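PDB 6DYM: ebony from Drosophila melanogaster, which is a nonribosomal peptide synthetase whose C-terminal condensation domain, the piece described here, probably joins beta-alanine to biogenic amines such as dopamine. Local coordinates for residues Asp30-Leu35 with Ser91-Val96; Phe97-Phe102 with Asn186-Ser191; Thr161-Pro166 with Ile207-Glu212. One frame throughout, in Å; residues are numbered along the deposited sequence.

Contact 1. Residues Asp30-Leu35 with Ser91-Val96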
loop_
_atom_site.group_PDB
_atom_site.type_symbol
_atom_site.label_atom_id
_atom_site.label_comp_id
_atom_site.label_asym_id
_atom_site.label_seq_id
_atom_site.Cartn_x
_atom_site.Cartn_y
_atom_site.Cartn_z
ATOM N N ASP A 30 -9.170 5.172 4.672
ATOM C CA ASP A 30 -9.439 5.667 6.016
ATOM C C ASP A 30 -8.881 7.066 6.251
ATOM O O ASP A 30 -9.409 7.791 7.097
ATOM C CB ASP A 30 -8.884 4.680 7.043
ATOM C CG ASP A 30 -9.499 3.291 6.905
ATOM O OD1 ASP A 30 -9.193 2.594 5.911
ATOM O OD2 ASP A 30 -10.293 2.901 7.789
ATOM N N LEU A 31 -7.845 7.469 5.518
ATOM C CA LEU A 31 -7.285 8.806 5.684
ATOM C C LEU A 31 -7.951 9.829 4.772
ATOM O O LEU A 31 -8.276 10.935 5.217
ATOM C CB LEU A 31 -5.782 8.781 5.413
ATOM C CG LEU A 31 -4.938 8.048 6.452
ATOM C CD1 LEU A 31 -3.486 8.037 6.008
ATOM C CD2 LEU A 31 -5.088 8.695 7.828
ATOM N N GLU A 32 -8.169 9.475 3.502
ATOM C CA GLU A 32 -8.739 10.414 2.542
ATOM C C GLU A 32 -10.182 10.787 2.858
ATOM O O GLU A 32 -10.644 11.833 2.393
ATOM C CB GLU A 32 -8.666 9.835 1.129
ATOM C CG GLU A 32 -7.258 9.689 0.602
ATOM C CD GLU A 32 -6.679 8.308 0.847
ATOM O OE1 GLU A 32 -6.542 7.914 2.026
ATOM O OE2 GLU A 32 -6.360 7.616 -0.142
ATOM N N GLN A 33 -10.903 9.962 3.626
ATOM C CA GLN A 33 -12.279 10.306 3.971
ATOM C C GLN A 33 -12.344 11.591 4.782
ATOM O O GLN A 33 -13.371 12.279 4.775
ATOM C CB GLN A 33 -12.938 9.163 4.743
ATOM C CG GLN A 33 -12.365 8.956 6.132
ATOM C CD GLN A 33 -13.035 7.823 6.889
ATOM O OE1 GLN A 33 -14.258 7.685 6.875
ATOM N NE2 GLN A 33 -12.229 6.997 7.541
ATOM N N TRP A 34 -11.266 11.931 5.484
ATOM C CA TRP A 34 -11.233 13.140 6.292
ATOM C C TRP A 34 -10.762 14.358 5.511
ATOM O O TRP A 34 -10.862 15.479 6.022
ATOM C CB TRP A 34 -10.345 12.915 7.521
ATOM C CG TRP A 34 -10.747 11.691 8.291
ATOM C CD1 TRP A 34 -10.032 10.538 8.431
ATOM C CD2 TRP A 34 -11.974 11.493 9.004
ATOM N NE1 TRP A 34 -10.737 9.634 9.196
ATOM C CE2 TRP A 34 -11.932 10.197 9.559
ATOM C CE3 TRP A 34 -13.105 12.287 9.228
ATOM C CZ2 TRP A 34 -12.976 9.677 10.324
ATOM C CZ3 TRP A 34 -14.139 11.770 9.988
ATOM C CH2 TRP A 34 -14.067 10.477 10.529
ATOM N N LEU A 35 -10.268 14.166 4.291
ATOM C CA LEU A 35 -9.869 15.263 3.422
ATOM C C LEU A 35 -10.992 15.726 2.505
ATOM O O LEU A 35 -10.779 16.650 1.710
ATOM C CB LEU A 35 -8.656 14.858 2.576
ATOM C CG LEU A 35 -7.402 14.414 3.326
ATOM C CD1 LEU A 35 -6.333 13.934 2.350
ATOM C CD2 LEU A 35 -6.877 15.545 4.187
ATOM N N SER A 91 -2.994 16.890 -5.911
ATOM C CA SER A 91 -4.220 16.887 -5.131
ATOM C C SER A 91 -3.932 16.980 -3.636
ATOM O O SER A 91 -2.787 17.117 -3.193
ATOM C CB SER A 91 -5.018 15.623 -5.425
ATOM O OG SER A 91 -4.215 14.470 -5.218
ATOM N N LYS A 92 -5.008 16.891 -2.848
ATOM C CA LYS A 92 -4.896 16.755 -1.402
ATOM C C LYS A 92 -4.247 15.440 -0.997
ATOM O O LYS A 92 -3.899 15.279 0.178
ATOM C CB LYS A 92 -6.281 16.869 -0.754
ATOM C CG LYS A 92 -6.858 18.281 -0.721
ATOM C CD LYS A 92 -8.347 18.260 -0.375
ATOM C CE LYS A 92 -8.699 19.311 0.674
ATOM N NZ LYS A 92 -10.154 19.306 1.023
ATOM N N LEU A 93 -4.078 14.498 -1.936
ATOM C CA LEU A 93 -3.362 13.260 -1.647
ATOM C C LEU A 93 -1.936 13.515 -1.178
ATOM O O LEU A 93 -1.349 12.650 -0.518
ATOM C CB LEU A 93 -3.340 12.357 -2.883
ATOM C CG LEU A 93 -4.576 11.485 -3.095
ATOM C CD1 LEU A 93 -4.321 10.444 -4.174
ATOM C CD2 LEU A 93 -4.959 10.824 -1.792
ATOM N N LEU A 94 -1.364 14.676 -1.510
ATOM C CA LEU A 94 -0.032 15.011 -1.022
ATOM C C LEU A 94 0.007 15.047 0.501
ATOM O O LEU A 94 1.019 14.681 1.105
ATOM C CB LEU A 94 0.415 16.353 -1.599
ATOM C CG LEU A 94 1.766 16.889 -1.117
ATOM C CD1 LEU A 94 2.891 15.981 -1.585
ATOM C CD2 LEU A 94 1.986 18.320 -1.599
ATOM N N ILE A 95 -1.082 15.485 1.134
ATOM C CA ILE A 95 -1.154 15.459 2.590
ATOM C C ILE A 95 -1.038 14.028 3.101
ATOM O O ILE A 95 -0.364 13.768 4.106
ATOM C CB ILE A 95 -2.452 16.131 3.069
ATOM C CG1 ILE A 95 -2.514 17.577 2.569
ATOM C CG2 ILE A 95 -2.557 16.063 4.593
ATOM C CD1 ILE A 95 -3.750 18.327 3.012
ATOM N N VAL A 96 -1.684 13.080 2.415
ATOM C CA VAL A 96 -1.590 11.672 2.807
ATOM C C VAL A 96 -0.148 11.186 2.709
ATOM O O VAL A 96 0.380 10.557 3.633
ATOM C CB VAL A 96 -2.533 10.805 1.953
ATOM C CG1 VAL A 96 -2.283 9.335 2.230
ATOM C CG2 VAL A 96 -3.980 11.152 2.244
#
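Lys92 reaches across to Leu35, and its ammonium group supplies the polar part of this contact. NZ donates to Leu35 O at 2.8 Å, approaching somewhat off the carbonyl plane. The carbonyl of Pro37 is a second acceptor for NZ, and the long lysine chain suits a task that spans from the start of a helix to a turn. At that start, Ser91 OG accepts from Leu93 N, a capping bond.

The apolar part is a set of branched side chains. Val96 CG2, anti to the carbonyl carbon, is the branch that meets Leu35 CD1, at 3.6 Å; CG1, anti to the backbone N (chi1 172°), meets Leu31 CD1 at 4.2 Å. The other methyl of Leu35, CD2, is 4.3 Å from Ile95 CD1.

Glu32 serves both groups. Its methylene CG touches Leu93 CD2 at 3.5 Å and Val96 CG2 at 3.9 Å, while OE2 is hydrogen-bonded to Tyr44 OH, which gives this buried carboxylate a polar partner.

The contact thus fastens the turns after helix 14-25 to the N-terminal turn of helix 93-111, and Leu93 also packs on Asp43, Tyr44 and Ile47 of helix 41-58.

Contact 2. Residues Phe97-Phe102 with Asn186-Ser191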
loop_
_atom_site.group_PDB
_atom_site.type_symbol
_atom_site.label_atom_id
_atom_site.label_comp_id
_atom_site.label_asym_id
_atom_site.label_seq_id
_atom_site.Cartn_x
_atom_site.Cartn_y
_atom_site.Cartn_z
ATOM N N PHE A 97 0.513 11.470 1.583
ATOM C CA PHE A 97 1.886 11.007 1.416
ATOM C C PHE A 97 2.841 11.694 2.385
ATOM O O PHE A 97 3.805 11.072 2.844
ATOM C CB PHE A 97 2.341 11.216 -0.026
ATOM C CG PHE A 97 1.787 10.199 -0.978
ATOM C CD1 PHE A 97 2.479 9.030 -1.245
ATOM C CD2 PHE A 97 0.563 10.402 -1.590
ATOM C CE1 PHE A 97 1.963 8.087 -2.117
ATOM C CE2 PHE A 97 0.042 9.462 -2.466
ATOM C CZ PHE A 97 0.743 8.303 -2.728
ATOM N N GLU A 98 2.597 12.965 2.714
ATOM C CA GLU A 98 3.450 13.621 3.699
ATOM C C GLU A 98 3.247 13.016 5.083
ATOM O O GLU A 98 4.207 12.862 5.846
ATOM C CB GLU A 98 3.184 15.124 3.710
ATOM C CG GLU A 98 3.655 15.831 2.444
ATOM C CD GLU A 98 3.551 17.345 2.534
ATOM O OE1 GLU A 98 2.936 17.851 3.496
ATOM O OE2 GLU A 98 4.079 18.030 1.633
ATOM N N PHE A 99 2.005 12.653 5.420
ATOM C CA PHE A 99 1.753 11.990 6.697
ATOM C C PHE A 99 2.421 10.622 6.751
ATOM O O PHE A 99 2.972 10.235 7.788
ATOM C CB PHE A 99 0.247 11.856 6.934
ATOM C CG PHE A 99 -0.110 10.994 8.118
ATOM C CD1 PHE A 99 0.330 11.325 9.392
ATOM C CD2 PHE A 99 -0.900 9.862 7.961
ATOM C CE1 PHE A 99 -0.001 10.542 10.488
ATOM C CE2 PHE A 99 -1.232 9.074 9.052
ATOM C CZ PHE A 99 -0.780 9.417 10.318
ATOM N N LEU A 100 2.374 9.866 5.648
ATOM C CA LEU A 100 3.046 8.570 5.628
ATOM C C LEU A 100 4.557 8.733 5.782
ATOM O O LEU A 100 5.203 7.946 6.482
ATOM C CB LEU A 100 2.700 7.817 4.344
ATOM C CG LEU A 100 1.212 7.474 4.178
ATOM C CD1 LEU A 100 0.951 6.771 2.853
ATOM C CD2 LEU A 100 0.711 6.638 5.340
ATOM N N GLU A 101 5.139 9.757 5.152
ATOM C CA GLU A 101 6.563 10.011 5.359
ATOM C C GLU A 101 6.838 10.444 6.796
ATOM O O GLU A 101 7.869 10.079 7.374
ATOM C CB GLU A 101 7.065 11.056 4.362
ATOM C CG GLU A 101 8.557 11.405 4.492
ATOM C CD GLU A 101 9.485 10.219 4.251
ATOM O OE1 GLU A 101 10.672 10.311 4.637
ATOM O OE2 GLU A 101 9.040 9.192 3.684
ATOM N N PHE A 102 5.915 11.206 7.394
ATOM C CA PHE A 102 6.019 11.543 8.813
ATOM C C PHE A 102 6.126 10.283 9.665
ATOM O O PHE A 102 6.936 10.220 10.601
ATOM C CB PHE A 102 4.805 12.394 9.212
ATOM C CG PHE A 102 4.611 12.567 10.701
ATOM C CD1 PHE A 102 5.154 13.665 11.364
ATOM C CD2 PHE A 102 3.834 11.669 11.425
ATOM C CE1 PHE A 102 4.957 13.843 12.724
ATOM C CE2 PHE A 102 3.633 11.840 12.791
ATOM C CZ PHE A 102 4.193 12.931 13.442
ATOM N N ASN A 186 -5.501 11.552 14.235
ATOM C CA ASN A 186 -6.073 12.879 14.463
ATOM C C ASN A 186 -5.135 13.816 15.217
ATOM O O ASN A 186 -5.514 14.962 15.482
ATOM C CB ASN A 186 -7.432 12.786 15.185
ATOM C CG ASN A 186 -7.340 12.245 16.610
ATOM O OD1 ASN A 186 -6.301 12.310 17.267
ATOM N ND2 ASN A 186 -8.455 11.702 17.095
ATOM N N GLU A 187 -3.930 13.369 15.564
ATOM C CA GLU A 187 -2.935 14.239 16.171
ATOM C C GLU A 187 -1.928 14.788 15.164
ATOM O O GLU A 187 -1.098 15.624 15.537
ATOM C CB GLU A 187 -2.188 13.489 17.283
ATOM C CG GLU A 187 -3.100 12.935 18.375
ATOM C CD GLU A 187 -3.298 13.893 19.535
ATOM O OE1 GLU A 187 -3.621 13.416 20.646
ATOM O OE2 GLU A 187 -3.128 15.118 19.344
ATOM N N TYR A 188 -1.976 14.351 13.908
ATOM C CA TYR A 188 -1.011 14.830 12.927
ATOM C C TYR A 188 -1.320 16.270 12.536
ATOM O O TYR A 188 -2.466 16.609 12.222
ATOM C CB TYR A 188 -1.007 13.941 11.686
ATOM C CG TYR A 188 -0.092 14.484 10.606
ATOM C CD1 TYR A 188 1.287 14.492 10.782
ATOM C CD2 TYR A 188 -0.609 15.019 9.429
ATOM C CE1 TYR A 188 2.131 15.003 9.808
ATOM C CE2 TYR A 188 0.228 15.527 8.446
ATOM C CZ TYR A 188 1.595 15.517 8.644
ATOM O OH TYR A 188 2.434 16.024 7.678
ATOM N N VAL A 189 -0.289 17.114 12.541
ATOM C CA VAL A 189 -0.416 18.531 12.217
ATOM C C VAL A 189 0.223 18.781 10.862
ATOM O O VAL A 189 1.363 18.369 10.619
ATOM C CB VAL A 189 0.231 19.428 13.286
ATOM C CG1 VAL A 189 -0.157 20.887 13.049
ATOM C CG2 VAL A 189 -0.180 18.979 14.668
ATOM N N HIS A 190 -0.514 19.456 9.986
ATOM C CA HIS A 190 -0.043 19.852 8.671
ATOM C C HIS A 190 0.900 21.050 8.794
ATOM O O HIS A 190 1.009 21.686 9.847
ATOM C CB HIS A 190 -1.240 20.182 7.778
ATOM C CG HIS A 190 -0.897 20.365 6.334
ATOM N ND1 HIS A 190 -0.074 19.499 5.648
ATOM C CD2 HIS A 190 -1.271 21.314 5.444
ATOM C CE1 HIS A 190 0.044 19.907 4.398
ATOM N NE2 HIS A 190 -0.671 21.006 4.247
ATOM N N SER A 191 1.592 21.359 7.693
ATOM C CA SER A 191 2.507 22.496 7.696
ATOM C C SER A 191 1.790 23.815 7.950
ATOM O O SER A 191 2.414 24.758 8.449
ATOM C CB SER A 191 3.280 22.558 6.378
ATOM O OG SER A 191 2.409 22.492 5.262
HETATM O O HOH W 1 1.656 17.606 5.697
#
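Tyr188 wedges its ring against Phe99 and Phe102, with which it forms an aromatic cluster beside helix 93-111. CB points toward the helix, 3.7 Å from Phe99 CE1, and chi1 of 175° sets CG anti to the backbone N, against Phe99. There CG has Phe99 CD1 at 3.4 Å, an atom that lies over one face of the tyrosine ring toward the rim; the two rings meet obliquely, their planes at 53°. Phe99 CB adds a CH-pi contact over the tyrosine face, 4.2 Å from the ring centroid.

Farther out, CD1 and CE1 form the edge that Tyr188 presents to Phe102. CD1 sits 3.7 Å above the centre of the Phe102 ring and CE1 is 3.6 Å from Phe102 CG, an edge-to-face pair with planes at 63°.

At the tip, OH bonds to a water at 2.7 Å. The water lies in the plane of the tyrosine ring, donates to Glu98 OE1 at 2.6 Å and also bonds to His190 ND1 at 2.6 Å. Tyrosine suits the place because its flat body fills the apolar part while its hydroxyl joins this polar junction, which ties the carboxylate to an imidazole that it does not bond directly.

Phe183 of strand 178-184, an outermost strand of the sheet, packs on all three rings, so the cluster joins helix 93-111, that strand and the loop after it.

Contact 3. Residues Thr161-Pro166 with Ile207-Glu212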
loop_
_atom_site.group_PDB
_atom_site.type_symbol
_atom_site.label_atom_id
_atom_site.label_comp_id
_atom_site.label_asym_id
_atom_site.label_seq_id
_atom_site.Cartn_x
_atom_site.Cartn_y
_atom_site.Cartn_z
ATOM N N THR A 161 5.858 -1.387 5.704
ATOM C CA THR A 161 4.600 -0.805 5.247
ATOM C C THR A 161 3.921 -0.063 6.395
ATOM O O THR A 161 4.136 -0.379 7.570
ATOM C CB THR A 161 3.660 -1.881 4.675
ATOM O OG1 THR A 161 2.452 -1.271 4.205
ATOM C CG2 THR A 161 3.321 -2.932 5.727
ATOM N N THR A 162 3.119 0.945 6.041
ATOM C CA THR A 162 2.233 1.616 6.992
ATOM C C THR A 162 0.804 1.174 6.711
ATOM O O THR A 162 0.295 1.374 5.605
ATOM C CB THR A 162 2.333 3.139 6.903
ATOM O OG1 THR A 162 3.687 3.545 7.102
ATOM C CG2 THR A 162 1.469 3.796 7.975
ATOM N N ASN A 163 0.162 0.582 7.707
ATOM C CA ASN A 163 -1.189 0.069 7.551
ATOM C C ASN A 163 -2.167 1.039 8.196
ATOM O O ASN A 163 -2.035 1.375 9.379
ATOM C CB ASN A 163 -1.297 -1.332 8.142
ATOM C CG ASN A 163 -0.576 -2.348 7.291
ATOM O OD1 ASN A 163 -0.819 -2.441 6.090
ATOM N ND2 ASN A 163 0.338 -3.091 7.895
ATOM N N THR A 164 -3.139 1.491 7.407
ATOM C CA THR A 164 -4.043 2.551 7.813
ATOM C C THR A 164 -5.487 2.093 7.934
ATOM O O THR A 164 -6.360 2.922 8.210
ATOM C CB THR A 164 -3.961 3.719 6.824
ATOM O OG1 THR A 164 -4.247 3.234 5.508
ATOM C CG2 THR A 164 -2.563 4.341 6.844
ATOM N N SER A 165 -5.768 0.809 7.731
ATOM C CA SER A 165 -7.108 0.295 7.950
ATOM C C SER A 165 -7.068 -0.808 8.999
ATOM O O SER A 165 -6.046 -1.488 9.151
ATOM C CB SER A 165 -7.730 -0.243 6.653
ATOM O OG SER A 165 -7.283 -1.558 6.371
ATOM N N PRO A 166 -8.152 -0.997 9.755
ATOM C CA PRO A 166 -8.123 -2.031 10.804
ATOM C C PRO A 166 -7.822 -3.420 10.264
ATOM O O PRO A 166 -7.108 -4.190 10.918
ATOM C CB PRO A 166 -9.525 -1.935 11.425
ATOM C CG PRO A 166 -9.988 -0.537 11.110
ATOM C CD PRO A 166 -9.398 -0.211 9.772
ATOM N N ILE A 207 -0.265 2.533 11.542
ATOM C CA ILE A 207 0.671 1.622 12.184
ATOM C C ILE A 207 1.781 1.300 11.199
ATOM O O ILE A 207 1.512 0.853 10.075
ATOM C CB ILE A 207 -0.024 0.345 12.682
ATOM C CG1 ILE A 207 -1.207 0.730 13.581
ATOM C CG2 ILE A 207 0.971 -0.518 13.433
ATOM C CD1 ILE A 207 -1.746 -0.387 14.435
ATOM N N VAL A 208 3.021 1.541 11.620
ATOM C CA VAL A 208 4.204 1.241 10.819
ATOM C C VAL A 208 4.663 -0.168 11.164
ATOM O O VAL A 208 4.964 -0.466 12.326
ATOM C CB VAL A 208 5.321 2.270 11.066
ATOM C CG1 VAL A 208 6.563 1.915 10.264
ATOM C CG2 VAL A 208 4.843 3.659 10.687
ATOM N N HIS A 209 4.718 -1.033 10.153
ATOM C CA HIS A 209 4.954 -2.458 10.338
ATOM C C HIS A 209 6.215 -2.890 9.605
ATOM O O HIS A 209 6.494 -2.429 8.495
ATOM C CB HIS A 209 3.766 -3.287 9.829
ATOM C CG HIS A 209 2.655 -3.427 10.818
ATOM N ND1 HIS A 209 1.359 -3.045 10.542
ATOM C CD2 HIS A 209 2.639 -3.930 12.076
ATOM C CE1 HIS A 209 0.593 -3.304 11.588
ATOM N NE2 HIS A 209 1.347 -3.838 12.534
ATOM N N TRP A 210 6.955 -3.810 10.224
ATOM C CA TRP A 210 8.230 -4.276 9.693
ATOM C C TRP A 210 8.366 -5.761 9.993
ATOM O O TRP A 210 8.150 -6.188 11.131
ATOM C CB TRP A 210 9.387 -3.477 10.314
ATOM C CG TRP A 210 10.772 -4.046 10.142
ATOM C CD1 TRP A 210 11.564 -4.571 11.122
ATOM C CD2 TRP A 210 11.543 -4.105 8.930
ATOM N NE1 TRP A 210 12.770 -4.966 10.595
ATOM C CE2 TRP A 210 12.783 -4.693 9.253
ATOM C CE3 TRP A 210 11.300 -3.731 7.606
ATOM C CZ2 TRP A 210 13.780 -4.907 8.303
ATOM C CZ3 TRP A 210 12.294 -3.945 6.662
ATOM C CH2 TRP A 210 13.518 -4.525 7.019
ATOM N N LYS A 211 8.706 -6.546 8.974
ATOM C CA LYS A 211 8.888 -7.983 9.132
ATOM C C LYS A 211 10.199 -8.384 8.481
ATOM O O LYS A 211 10.357 -8.248 7.265
ATOM C CB LYS A 211 7.725 -8.768 8.515
ATOM C CG LYS A 211 7.849 -10.281 8.676
ATOM C CD LYS A 211 6.587 -10.994 8.206
ATOM C CE LYS A 211 6.670 -12.486 8.472
ATOM N NZ LYS A 211 7.650 -12.781 9.550
ATOM N N GLU A 212 11.129 -8.883 9.285
ATOM C CA GLU A 212 12.384 -9.381 8.747
ATOM C C GLU A 212 12.142 -10.677 7.986
ATOM O O GLU A 212 11.331 -11.517 8.388
ATOM C CB GLU A 212 13.391 -9.595 9.871
ATOM C CG GLU A 212 13.889 -8.286 10.465
ATOM C CD GLU A 212 15.096 -8.469 11.358
ATOM O OE1 GLU A 212 15.752 -9.528 11.265
ATOM O OE2 GLU A 212 15.385 -7.552 12.156
#
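Thr161 and His209 form a hydrogen-bonded pair of an antiparallel ladder in the mixed seven-stranded sheet, whose strand order matches a GNAT acetyltransferase-like fold. His209 N donates to Thr161 O at 2.7 Å, almost straight on to the carbonyl, and Thr161 N returns a bond to His209 O at 3.0 Å. Asn163 and Ile207 repeat the pattern: Asn163 N to Ile207 O is 2.7 Å, and Ile207 N to Asn163 O is 3.0 Å.

A side-chain bond reinforces the ladder. Asn163 CG is anti to the carbonyl carbon, beside the backbone N (chi1 -72°), and ND2 donates to His209 ND1 at 2.8 Å; the acceptor lies in the amide plane, but ND2 stands 25° out of the ring plane. Asparagine can offer this N-H from a short side chain, and histidine can accept at ND1 while NE2 bonds to Asp173 OD1. An alanine in place of His209 would probably leave Asn163 ND2 and Asp173 OD1 without this common partner and the amide freer to turn.

Ile207 CG2 packs over one face of that imidazole, 3.3 Å above its plane and toward the rim.

Between the hydrogen-bonded pairs, Thr162 and Val208 form a non-hydrogen-bonded pair on the other sheet face, toward helix 93-111, where Thr162 OG1 bonds to Glu104 OE2. Beta-branched residues suit such extended strands, and here the same OG1 lies 3.8 Å from Val208 CG2.

How the contacts relate
Helix 93-111 links the set: contact 1 uses its first turn and the residues leading into it, contact 2 the turns that follow, their centres about 10 Å apart. Leu31 CD1 of contact 1 reaches Phe99 CD2 of contact 2 at 3.7 Å, and Ile95 CG1 lies 3.9 Å from His190 CE1, so the two contacts adjoin directly. Contact 3, in the sheet, is about 16 Å from contact 2 centre to centre, yet Leu100 CD2 packs on Thr162 CG2 at 3.9 Å. It also adjoins contact 1, about 18 Å away between centres, where Asp30 CB lies 3.3 Å from Thr164 O and Leu31 CD1 is 3.9 Å from Thr164 CG2.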